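Local coordinates for angiopoietin-related protein 3 (Homo sapiens, PDB 6EUA) that raises plasma triglycerides by inhibiting lipoprotein lipase and, through the fibrinogen-like domain described here, can mediate adhesion of endothelial cells, at residues 12-17 against 46-50; 94-100 against 111-117; 139-144 against 174-178. One frame throughout, in Å; residues are numbered along the deposited sequence.

Contact 1 of 3, residues 12-17 against 46-50; sequences ECTTIY and GSPWT
Tyr17 lays its ring across Pro48: the trans rotamer (t, chi1 -176°) carries the ring past the proline so that Pro48 CD lies over one face, while Tyr17 CB meets Pro48 CG at 3.6 Å. Farther out, Tyr17 OH comes 3.0 Å from Gly46 O. Gly46 has phi/psi 80/0, a positive phi that favours glycine, and from there the chain enters the extended strand 47-50. Residues 13-17 form a helical turn, closed by Tyr17 N donating to Cys13 O (2.8 Å). The axes of helix and strand approach to 7.3 Å at 145° between their directions, with Cys13 CA 5.6 Å from Thr50 CA and Thr14 CA 5.5 Å from Pro48 CA. Pro48 suits this place: its compact, puckered apolar ring lies against one face of Tyr17 and against Thr14, with Thr14 CA 3.7 Å from Pro48 CG. Cys13 points toward the strand, its CB 3.6 Å from Trp49 O and its SG 3.3 Å from Thr50 OG1. Glu12 is the N-cap; with chi1 and chi2 both p, its carboxylate folds back so that OE1 accepts from Thr15 N (3.0 Å) and OE2 from Thr14 N (3.1 Å), satisfying amides the first turn leaves open. One water bridges the segments, 3.3 Å from Glu12 OE2, 2.5 Å from Thr14 OG1 and, weakly bonded, 2.8 Å from Pro48 O. The short helix thus packs on the sheet of the fibrinogen C-terminal domain, fastened by the Cys13-Cys41 disulfide to strand 37-44, which pairs with strand 47-55; Thr50 in turn hydrogen-bonds through its backbone to Ile218 of strand 213-220.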
loop_
_atom_site.group_PDB
_atom_site.type_symbol
_atom_site.label_atom_id
_atom_site.label_comp_id
_atom_site.label_asym_id
_atom_site.label_seq_id
_atom_site.Cartn_x
_atom_site.Cartn_y
_atom_site.Cartn_z
ATOM N N GLU A 12 -13.203 -14.599 -3.863
ATOM C CA GLU A 12 -12.029 -14.054 -4.548
ATOM C C GLU A 12 -12.394 -12.682 -5.121
ATOM O O GLU A 12 -13.421 -12.107 -4.766
ATOM C CB GLU A 12 -11.494 -15.033 -5.609
ATOM C CG GLU A 12 -12.531 -15.541 -6.599
ATOM C CD GLU A 12 -12.898 -14.492 -7.622
ATOM O OE1 GLU A 12 -14.032 -14.000 -7.523
ATOM O OE2 GLU A 12 -12.070 -14.158 -8.501
ATOM N N CYS A 13 -11.531 -12.169 -6.012
ATOM C CA CYS A 13 -11.584 -10.760 -6.386
ATOM C C CYS A 13 -12.799 -10.427 -7.256
ATOM O O CYS A 13 -13.310 -9.299 -7.194
ATOM C CB CYS A 13 -10.285 -10.367 -7.090
ATOM S SG CYS A 13 -8.836 -10.252 -5.963
ATOM N N THR A 14 -13.258 -11.367 -8.084
ATOM C CA THR A 14 -14.413 -11.094 -8.933
ATOM C C THR A 14 -15.650 -10.833 -8.088
ATOM O O THR A 14 -16.453 -9.937 -8.395
ATOM C CB THR A 14 -14.647 -12.265 -9.889
ATOM O OG1 THR A 14 -13.554 -12.350 -10.803
ATOM C CG2 THR A 14 -15.962 -12.117 -10.663
ATOM N N THR A 15 -15.823 -11.595 -7.004
ATOM C CA THR A 15 -16.977 -11.347 -6.153
ATOM C C THR A 15 -16.772 -10.088 -5.307
ATOM O O THR A 15 -17.733 -9.415 -4.930
ATOM C CB THR A 15 -17.239 -12.553 -5.268
ATOM O OG1 THR A 15 -16.492 -12.438 -4.066
ATOM C CG2 THR A 15 -16.804 -13.845 -5.964
ATOM N N ILE A 16 -15.524 -9.756 -4.978
ATOM C CA ILE A 16 -15.262 -8.466 -4.350
ATOM C C ILE A 16 -15.689 -7.337 -5.280
ATOM O O ILE A 16 -16.376 -6.398 -4.860
ATOM C CB ILE A 16 -13.776 -8.362 -3.949
ATOM C CG1 ILE A 16 -13.541 -9.157 -2.672
ATOM C CG2 ILE A 16 -13.361 -6.904 -3.768
ATOM C CD1 ILE A 16 -12.120 -9.325 -2.317
ATOM N N TYR A 17 -15.295 -7.414 -6.558
ATOM C CA TYR A 17 -15.715 -6.413 -7.531
ATOM C C TYR A 17 -17.231 -6.367 -7.649
ATOM O O TYR A 17 -17.839 -5.299 -7.520
ATOM C CB TYR A 17 -15.060 -6.694 -8.886
ATOM C CG TYR A 17 -15.361 -5.659 -9.941
ATOM C CD1 TYR A 17 -16.493 -5.772 -10.733
ATOM C CD2 TYR A 17 -14.506 -4.573 -10.160
ATOM C CE1 TYR A 17 -16.776 -4.842 -11.702
ATOM C CE2 TYR A 17 -14.790 -3.628 -11.139
ATOM C CZ TYR A 17 -15.927 -3.778 -11.909
ATOM O OH TYR A 17 -16.229 -2.855 -12.880
ATOM N N GLY A 46 -11.863 -2.243 -16.135
ATOM C CA GLY A 46 -13.193 -2.574 -15.663
ATOM C C GLY A 46 -13.445 -4.030 -15.320
ATOM O O GLY A 46 -14.568 -4.362 -14.914
ATOM N N SER A 47 -12.453 -4.909 -15.474
ATOM C CA SER A 47 -12.553 -6.325 -15.123
ATOM C C SER A 47 -11.611 -6.673 -13.977
ATOM O O SER A 47 -10.420 -6.342 -14.045
ATOM C CB SER A 47 -12.214 -7.207 -16.350
ATOM O OG SER A 47 -13.229 -7.158 -17.338
ATOM N N PRO A 48 -12.071 -7.386 -12.945
ATOM C CA PRO A 48 -11.202 -7.711 -11.814
ATOM C C PRO A 48 -10.359 -8.960 -12.036
ATOM O O PRO A 48 -10.790 -9.932 -12.656
ATOM C CB PRO A 48 -12.209 -7.963 -10.687
ATOM C CG PRO A 48 -13.359 -8.601 -11.414
ATOM C CD PRO A 48 -13.433 -7.918 -12.754
ATOM N N TRP A 49 -9.140 -8.919 -11.484
ATOM C CA TRP A 49 -8.203 -10.040 -11.461
ATOM C C TRP A 49 -7.691 -10.229 -10.039
ATOM O O TRP A 49 -7.603 -9.263 -9.273
ATOM C CB TRP A 49 -6.980 -9.804 -12.409
ATOM C CG TRP A 49 -7.329 -9.605 -13.871
ATOM C CD1 TRP A 49 -7.816 -8.464 -14.452
ATOM C CD2 TRP A 49 -7.241 -10.582 -14.925
ATOM N NE1 TRP A 49 -8.040 -8.670 -15.797
ATOM C CE2 TRP A 49 -7.684 -9.955 -16.118
ATOM C CE3 TRP A 49 -6.831 -11.920 -14.977
ATOM C CZ2 TRP A 49 -7.720 -10.623 -17.357
ATOM C CZ3 TRP A 49 -6.861 -12.582 -16.206
ATOM C CH2 TRP A 49 -7.314 -11.930 -17.381
ATOM N N THR A 50 -7.333 -11.473 -9.685
ATOM C CA THR A 50 -6.511 -11.721 -8.501
ATOM C C THR A 50 -5.044 -11.694 -8.926
ATOM O O THR A 50 -4.634 -12.474 -9.790
ATOM C CB THR A 50 -6.843 -13.066 -7.837
ATOM O OG1 THR A 50 -8.224 -13.103 -7.451
ATOM C CG2 THR A 50 -5.967 -13.284 -6.587
HETATM O O HOH W 1 -11.137 -11.900 -10.655
#

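Contact 2 of 3, residues 94-100 against 111-117; sequences SNYVLRI and YIEYSFY
Six backbone hydrogen bonds join residues 96-100 to 112-116 as an antiparallel ladder. Tyr96 N donates to Phe116 O (3.1 Å) and Phe116 N to Tyr96 O (2.9 Å); Leu98 N to Tyr114 O and Tyr114 N to Leu98 O are both 2.8 Å; Ile100 N to Ile112 O is 2.8 Å and Ile112 N to Ile100 O 2.9 Å. Between these lie the non-hydrogen-bonded pairs Val97-Ser115 and Arg99-Glu113, whose CA atoms are 4.7 and 4.3 Å apart. The short axes run 156° apart and approach to 4.6 Å. On the face of Val97 and Ser115, an extended Arg99 (chi1 to chi3 t) forms a long, weak salt bridge from NH1 to Glu113 OE2 (3.4 Å), its guanidinium covered on one face by Tyr111 CB; the stronger partner of Arg99 is Glu101. The face of Leu98 and Phe116 is buried and largely apolar, with Tyr114 OH hydrogen-bonded to Asn138. The p rotamer of Phe116 swings its ring across the neighbouring strand, placing CZ 3.5 Å from Tyr96 CB and CD1 3.5 Å from Leu98 CB, while Ile100 CD1 rests 3.7 Å from Tyr114 CE1. Asn95 CA makes an off-centre CH-pi contact with the Tyr117 ring (4.1 Å to its centroid). This beta hairpin lies in the domain's antiparallel sheet, between strands 213-220 and 127-134, with helix 84-91 packed against Tyr96 and Phe116.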
loop_
_atom_site.group_PDB
_atom_site.type_symbol
_atom_site.label_atom_id
_atom_site.label_comp_id
_atom_site.label_asym_id
_atom_site.label_seq_id
_atom_site.Cartn_x
_atom_site.Cartn_y
_atom_site.Cartn_z
ATOM N N SER A 94 -11.638 -25.537 -11.459
ATOM C CA SER A 94 -12.280 -24.648 -12.414
ATOM C C SER A 94 -11.332 -24.266 -13.546
ATOM O O SER A 94 -10.104 -24.243 -13.388
ATOM C CB SER A 94 -12.793 -23.385 -11.708
ATOM O OG SER A 94 -13.758 -23.701 -10.715
ATOM N N ASN A 95 -11.915 -23.978 -14.702
ATOM C CA ASN A 95 -11.162 -23.376 -15.799
ATOM C C ASN A 95 -11.022 -21.879 -15.500
ATOM O O ASN A 95 -12.026 -21.184 -15.324
ATOM C CB ASN A 95 -11.890 -23.636 -17.123
ATOM C CG ASN A 95 -11.203 -23.014 -18.332
ATOM O OD1 ASN A 95 -9.969 -22.932 -18.395
ATOM N ND2 ASN A 95 -11.995 -22.610 -19.307
ATOM N N TYR A 96 -9.789 -21.395 -15.372
ATOM C CA TYR A 96 -9.513 -19.993 -15.074
ATOM C C TYR A 96 -8.721 -19.373 -16.222
ATOM O O TYR A 96 -8.181 -20.064 -17.094
ATOM C CB TYR A 96 -8.717 -19.829 -13.763
ATOM C CG TYR A 96 -9.507 -19.378 -12.543
ATOM C CD1 TYR A 96 -10.539 -20.150 -12.045
ATOM C CD2 TYR A 96 -9.193 -18.190 -11.878
ATOM C CE1 TYR A 96 -11.250 -19.759 -10.929
ATOM C CE2 TYR A 96 -9.898 -17.783 -10.741
ATOM C CZ TYR A 96 -10.936 -18.585 -10.279
ATOM O OH TYR A 96 -11.674 -18.226 -9.167
ATOM N N VAL A 97 -8.628 -18.045 -16.189
ATOM C CA VAL A 97 -7.930 -17.253 -17.200
ATOM C C VAL A 97 -6.689 -16.663 -16.549
ATOM O O VAL A 97 -6.782 -16.043 -15.482
ATOM C CB VAL A 97 -8.839 -16.139 -17.755
ATOM C CG1 VAL A 97 -8.064 -15.196 -18.694
ATOM C CG2 VAL A 97 -10.069 -16.744 -18.431
ATOM N N LEU A 98 -5.533 -16.852 -17.180
ATOM C CA LEU A 98 -4.285 -16.280 -16.686
ATOM C C LEU A 98 -3.829 -15.162 -17.608
ATOM O O LEU A 98 -3.735 -15.358 -18.824
ATOM C CB LEU A 98 -3.187 -17.344 -16.572
ATOM C CG LEU A 98 -1.754 -16.820 -16.346
ATOM C CD1 LEU A 98 -1.525 -16.424 -14.896
ATOM C CD2 LEU A 98 -0.688 -17.829 -16.798
ATOM N N ARG A 99 -3.530 -13.999 -17.030
ATOM C CA ARG A 99 -2.983 -12.880 -17.782
ATOM C C ARG A 99 -1.569 -12.608 -17.301
ATOM O O ARG A 99 -1.322 -12.535 -16.092
ATOM C CB ARG A 99 -3.845 -11.626 -17.646
ATOM C CG ARG A 99 -3.228 -10.360 -18.254
ATOM C CD ARG A 99 -4.253 -9.246 -18.314
ATOM N NE ARG A 99 -3.628 -7.980 -18.683
ATOM C CZ ARG A 99 -3.881 -7.335 -19.810
ATOM N NH1 ARG A 99 -4.749 -7.850 -20.670
ATOM N NH2 ARG A 99 -3.257 -6.192 -20.083
ATOM N N ILE A 100 -0.640 -12.510 -18.241
ATOM C CA ILE A 100 0.748 -12.177 -17.942
ATOM C C ILE A 100 1.012 -10.798 -18.521
ATOM O O ILE A 100 0.766 -10.558 -19.707
ATOM C CB ILE A 100 1.718 -13.228 -18.498
ATOM C CG1 ILE A 100 1.588 -14.527 -17.689
ATOM C CG2 ILE A 100 3.157 -12.703 -18.493
ATOM C CD1 ILE A 100 2.389 -15.687 -18.246
ATOM N N TYR A 111 1.161 -7.967 -22.973
ATOM C CA TYR A 111 0.301 -8.869 -22.220
ATOM C C TYR A 111 0.012 -10.111 -23.048
ATOM O O TYR A 111 0.081 -10.096 -24.282
ATOM C CB TYR A 111 -1.026 -8.208 -21.815
ATOM C CG TYR A 111 -2.029 -8.155 -22.949
ATOM C CD1 TYR A 111 -3.052 -9.095 -23.054
ATOM C CD2 TYR A 111 -1.939 -7.173 -23.932
ATOM C CE1 TYR A 111 -3.959 -9.050 -24.102
ATOM C CE2 TYR A 111 -2.840 -7.125 -24.982
ATOM C CZ TYR A 111 -3.847 -8.065 -25.060
ATOM O OH TYR A 111 -4.749 -8.023 -26.098
ATOM N N ILE A 112 -0.330 -11.188 -22.348
ATOM C CA ILE A 112 -0.827 -12.393 -22.997
ATOM C C ILE A 112 -1.760 -13.100 -22.029
ATOM O O ILE A 112 -1.529 -13.120 -20.815
ATOM C CB ILE A 112 0.333 -13.296 -23.482
ATOM C CG1 ILE A 112 -0.198 -14.597 -24.088
ATOM C CG2 ILE A 112 1.355 -13.530 -22.389
ATOM C CD1 ILE A 112 0.888 -15.416 -24.808
ATOM N N GLU A 113 -2.844 -13.643 -22.569
ATOM C CA GLU A 113 -3.830 -14.354 -21.774
ATOM C C GLU A 113 -3.881 -15.809 -22.211
ATOM O O GLU A 113 -3.698 -16.126 -23.392
ATOM C CB GLU A 113 -5.207 -13.699 -21.885
ATOM C CG GLU A 113 -5.240 -12.305 -21.291
ATOM C CD GLU A 113 -6.645 -11.790 -21.041
ATOM O OE1 GLU A 113 -7.607 -12.567 -21.225
ATOM O OE2 GLU A 113 -6.783 -10.601 -20.675
ATOM N N TYR A 114 -4.102 -16.687 -21.235
ATOM C CA TYR A 114 -4.244 -18.116 -21.443
ATOM C C TYR A 114 -5.454 -18.618 -20.680
ATOM O O TYR A 114 -5.822 -18.068 -19.636
ATOM C CB TYR A 114 -3.052 -18.932 -20.937
ATOM C CG TYR A 114 -1.673 -18.445 -21.280
ATOM C CD1 TYR A 114 -1.122 -17.326 -20.652
ATOM C CD2 TYR A 114 -0.900 -19.127 -22.218
ATOM C CE1 TYR A 114 0.157 -16.896 -20.965
ATOM C CE2 TYR A 114 0.370 -18.705 -22.539
ATOM C CZ TYR A 114 0.900 -17.591 -21.913
ATOM O OH TYR A 114 2.183 -17.196 -22.237
ATOM N N SER A 115 -6.029 -19.700 -21.193
ATOM C CA SER A 115 -6.986 -20.516 -20.464
ATOM C C SER A 115 -6.226 -21.669 -19.820
ATOM O O SER A 115 -5.452 -22.358 -20.502
ATOM C CB SER A 115 -8.076 -21.032 -21.410
ATOM O OG SER A 115 -8.804 -22.106 -20.841
ATOM N N PHE A 116 -6.424 -21.873 -18.511
ATOM C CA PHE A 116 -5.623 -22.869 -17.812
ATOM C C PHE A 116 -6.446 -23.676 -16.821
ATOM O O PHE A 116 -7.565 -23.313 -16.440
ATOM C CB PHE A 116 -4.400 -22.259 -17.095
ATOM C CG PHE A 116 -4.719 -21.529 -15.823
ATOM C CD1 PHE A 116 -5.072 -20.186 -15.847
ATOM C CD2 PHE A 116 -4.627 -22.170 -14.595
ATOM C CE1 PHE A 116 -5.354 -19.507 -14.666
ATOM C CE2 PHE A 116 -4.913 -21.497 -13.414
ATOM C CZ PHE A 116 -5.275 -20.175 -13.439
ATOM N N TYR A 117 -5.852 -24.818 -16.463
ATOM C CA TYR A 117 -6.279 -25.719 -15.406
ATOM C C TYR A 117 -5.078 -25.980 -14.513
ATOM O O TYR A 117 -3.935 -25.956 -14.974
ATOM C CB TYR A 117 -6.813 -27.045 -15.967
ATOM C CG TYR A 117 -8.126 -26.894 -16.685
ATOM C CD1 TYR A 117 -8.173 -26.610 -18.047
ATOM C CD2 TYR A 117 -9.320 -27.000 -15.997
ATOM C CE1 TYR A 117 -9.388 -26.467 -18.703
ATOM C CE2 TYR A 117 -10.524 -26.859 -16.638
ATOM C CZ TYR A 117 -10.560 -26.595 -17.988
ATOM O OH TYR A 117 -11.783 -26.456 -18.608
#

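Contact 3 of 3, residues 139-144 against 174-178; sequences AIPENK and ECGEN
Van der Waals contacts dominate this meeting of two irregular loops, which bury 289 Å² together. Where the loops run closest, Ala139 CA is 5.7 Å from Asn178 CA, and both side chains point inward, their CB atoms 4.0 Å apart; the small methyl of Ala139 permits this close approach. Ala139 O is also 3.6 Å from Asn178 CB. Asn178, with chi1 p, lays its side chain against Ile140. Ile140 itself is extended (phi/psi -104/135), and Pro141 follows at -59/132, so the chain passes the opposing loop without coiling. Pro141 CA is 7.2 Å from Glu174 CA, a gap filled by their side chains.

The charged ends meet carbon atoms: Glu174 (chi1 m, chi2 t) reaches out to place OE1 3.4 Å from Pro141 CB and OE2 3.6 Å from Lys144 CE. A long, flexible glutamate suits this exposed margin, where its carboxylate can remain near solvent while lying beside the proline.

Unusual backbone angles shape the second loop. Cys175 has positive phi (65/-124), and Gly176 adopts 105/161, where a CB would clash with the preceding carbonyl oxygen; glycine lets the chain turn toward Asn178.

This is loop-to-loop packing within the fibrinogen C-terminal domain, joining the loop after strand 127-134 to the one after strand 169-171, which the Cys175-Cys161 disulfide anchors covalently. Around the pair, Ile140 packs on Leu129 of strand 127-134 and Trp201 of strand 199-202, Asn178 touches Trp169 and Trp171 of strand 169-171, and Glu177 is held to strand 199-202 by a salt bridge with Lys202.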
loop_
_atom_site.group_PDB
_atom_site.type_symbol
_atom_site.label_atom_id
_atom_site.label_comp_id
_atom_site.label_asym_id
_atom_site.label_seq_id
_atom_site.Cartn_x
_atom_site.Cartn_y
_atom_site.Cartn_z
ATOM N N ALA A 139 5.749 -17.736 -24.903
ATOM C CA ALA A 139 7.022 -18.382 -24.616
ATOM C C ALA A 139 6.887 -19.669 -23.816
ATOM O O ALA A 139 7.892 -20.356 -23.612
ATOM C CB ALA A 139 7.951 -17.428 -23.845
ATOM N N ILE A 140 5.689 -20.008 -23.349
ATOM C CA ILE A 140 5.463 -21.178 -22.504
ATOM C C ILE A 140 4.834 -22.262 -23.371
ATOM O O ILE A 140 3.933 -21.963 -24.170
ATOM C CB ILE A 140 4.580 -20.814 -21.296
ATOM C CG1 ILE A 140 5.170 -19.610 -20.556
ATOM C CG2 ILE A 140 4.417 -21.993 -20.344
ATOM C CD1 ILE A 140 4.186 -18.878 -19.657
ATOM N N PRO A 141 5.286 -23.511 -23.280
ATOM C CA PRO A 141 4.677 -24.584 -24.083
ATOM C C PRO A 141 3.189 -24.728 -23.792
ATOM O O PRO A 141 2.769 -24.774 -22.634
ATOM C CB PRO A 141 5.456 -25.831 -23.655
ATOM C CG PRO A 141 6.764 -25.308 -23.138
ATOM C CD PRO A 141 6.439 -23.985 -22.494
ATOM N N GLU A 142 2.390 -24.801 -24.854
ATOM C CA GLU A 142 0.947 -24.948 -24.726
ATOM C C GLU A 142 0.529 -26.414 -24.833
ATOM O O GLU A 142 1.209 -27.237 -25.448
ATOM C CB GLU A 142 0.217 -24.144 -25.801
ATOM C CG GLU A 142 0.470 -22.655 -25.784
ATOM C CD GLU A 142 -0.330 -21.929 -26.860
ATOM O OE1 GLU A 142 -1.560 -22.163 -26.941
ATOM O OE2 GLU A 142 0.275 -21.144 -27.632
ATOM N N ASN A 143 -0.625 -26.724 -24.230
ATOM C CA ASN A 143 -1.253 -28.048 -24.316
ATOM C C ASN A 143 -0.363 -29.150 -23.749
ATOM O O ASN A 143 -0.415 -30.302 -24.188
ATOM C CB ASN A 143 -1.661 -28.365 -25.755
ATOM C CG ASN A 143 -2.896 -27.618 -26.166
ATOM O OD1 ASN A 143 -3.949 -27.752 -25.539
ATOM N ND2 ASN A 143 -2.777 -26.802 -27.206
ATOM N N LYS A 144 0.466 -28.788 -22.776
ATOM C CA LYS A 144 1.382 -29.700 -22.114
ATOM C C LYS A 144 1.205 -29.579 -20.607
ATOM O O LYS A 144 0.890 -28.503 -20.086
ATOM C CB LYS A 144 2.844 -29.398 -22.487
ATOM C CG LYS A 144 3.082 -29.217 -23.980
ATOM C CD LYS A 144 3.543 -30.500 -24.616
ATOM C CE LYS A 144 3.540 -30.399 -26.139
ATOM N NZ LYS A 144 2.619 -31.407 -26.746
ATOM N N GLU A 174 10.605 -29.298 -22.987
ATOM C CA GLU A 174 10.913 -28.250 -23.955
ATOM C C GLU A 174 11.581 -27.039 -23.314
ATOM O O GLU A 174 12.265 -26.286 -24.015
ATOM C CB GLU A 174 9.646 -27.812 -24.687
ATOM C CG GLU A 174 8.965 -28.925 -25.462
ATOM C CD GLU A 174 7.681 -28.471 -26.142
ATOM O OE1 GLU A 174 7.367 -27.260 -26.098
ATOM O OE2 GLU A 174 6.978 -29.333 -26.711
ATOM N N CYS A 175 11.390 -26.827 -22.009
ATOM C CA CYS A 175 12.171 -25.853 -21.243
ATOM C C CYS A 175 11.855 -24.460 -21.772
ATOM O O CYS A 175 10.672 -24.074 -21.772
ATOM C CB CYS A 175 13.652 -26.259 -21.289
ATOM S SG CYS A 175 14.088 -27.690 -20.240
ATOM N N GLY A 176 12.837 -23.684 -22.207
ATOM C CA GLY A 176 12.622 -22.364 -22.752
ATOM C C GLY A 176 13.020 -21.268 -21.776
ATOM O O GLY A 176 13.121 -21.470 -20.561
ATOM N N GLU A 177 13.230 -20.075 -22.333
ATOM C CA GLU A 177 13.471 -18.861 -21.552
ATOM C C GLU A 177 12.119 -18.206 -21.298
ATOM O O GLU A 177 11.653 -17.362 -22.071
ATOM C CB GLU A 177 14.431 -17.927 -22.281
ATOM C CG GLU A 177 15.893 -18.096 -21.895
ATOM C CD GLU A 177 16.844 -17.522 -22.932
ATOM O OE1 GLU A 177 17.734 -16.735 -22.546
ATOM O OE2 GLU A 177 16.710 -17.862 -24.130
ATOM N N ASN A 178 11.485 -18.604 -20.184
ATOM C CA ASN A 178 10.138 -18.160 -19.840
ATOM C C ASN A 178 9.940 -18.011 -18.329
ATOM O O ASN A 178 8.788 -17.984 -17.867
ATOM C CB ASN A 178 9.109 -19.157 -20.387
ATOM C CG ASN A 178 9.071 -20.465 -19.574
ATOM O OD1 ASN A 178 10.045 -20.840 -18.929
ATOM N ND2 ASN A 178 7.940 -21.150 -19.606
#

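How the contacts relate
From the N terminus the contacts form in series, with no nesting or crossing. Contact 1 closes a loop of 28 residues, returning the chain through two strands to the first helix. Contact 2 closes a hairpin with 10 residues between its segments, and contact 3 brings together loops with 29 residues between them. The first two reach the same sheet and touch: Trp49 CZ3 lies 3.5 Å from Arg99 CB. Contact 2 also meets contact 3, where Ile100 CD1 is 3.9 Å from Ile140 CD1. The hairpin therefore lies between the N-terminal helix region and the disulfide-anchored loops, whose contact centres are about 28 Å apart.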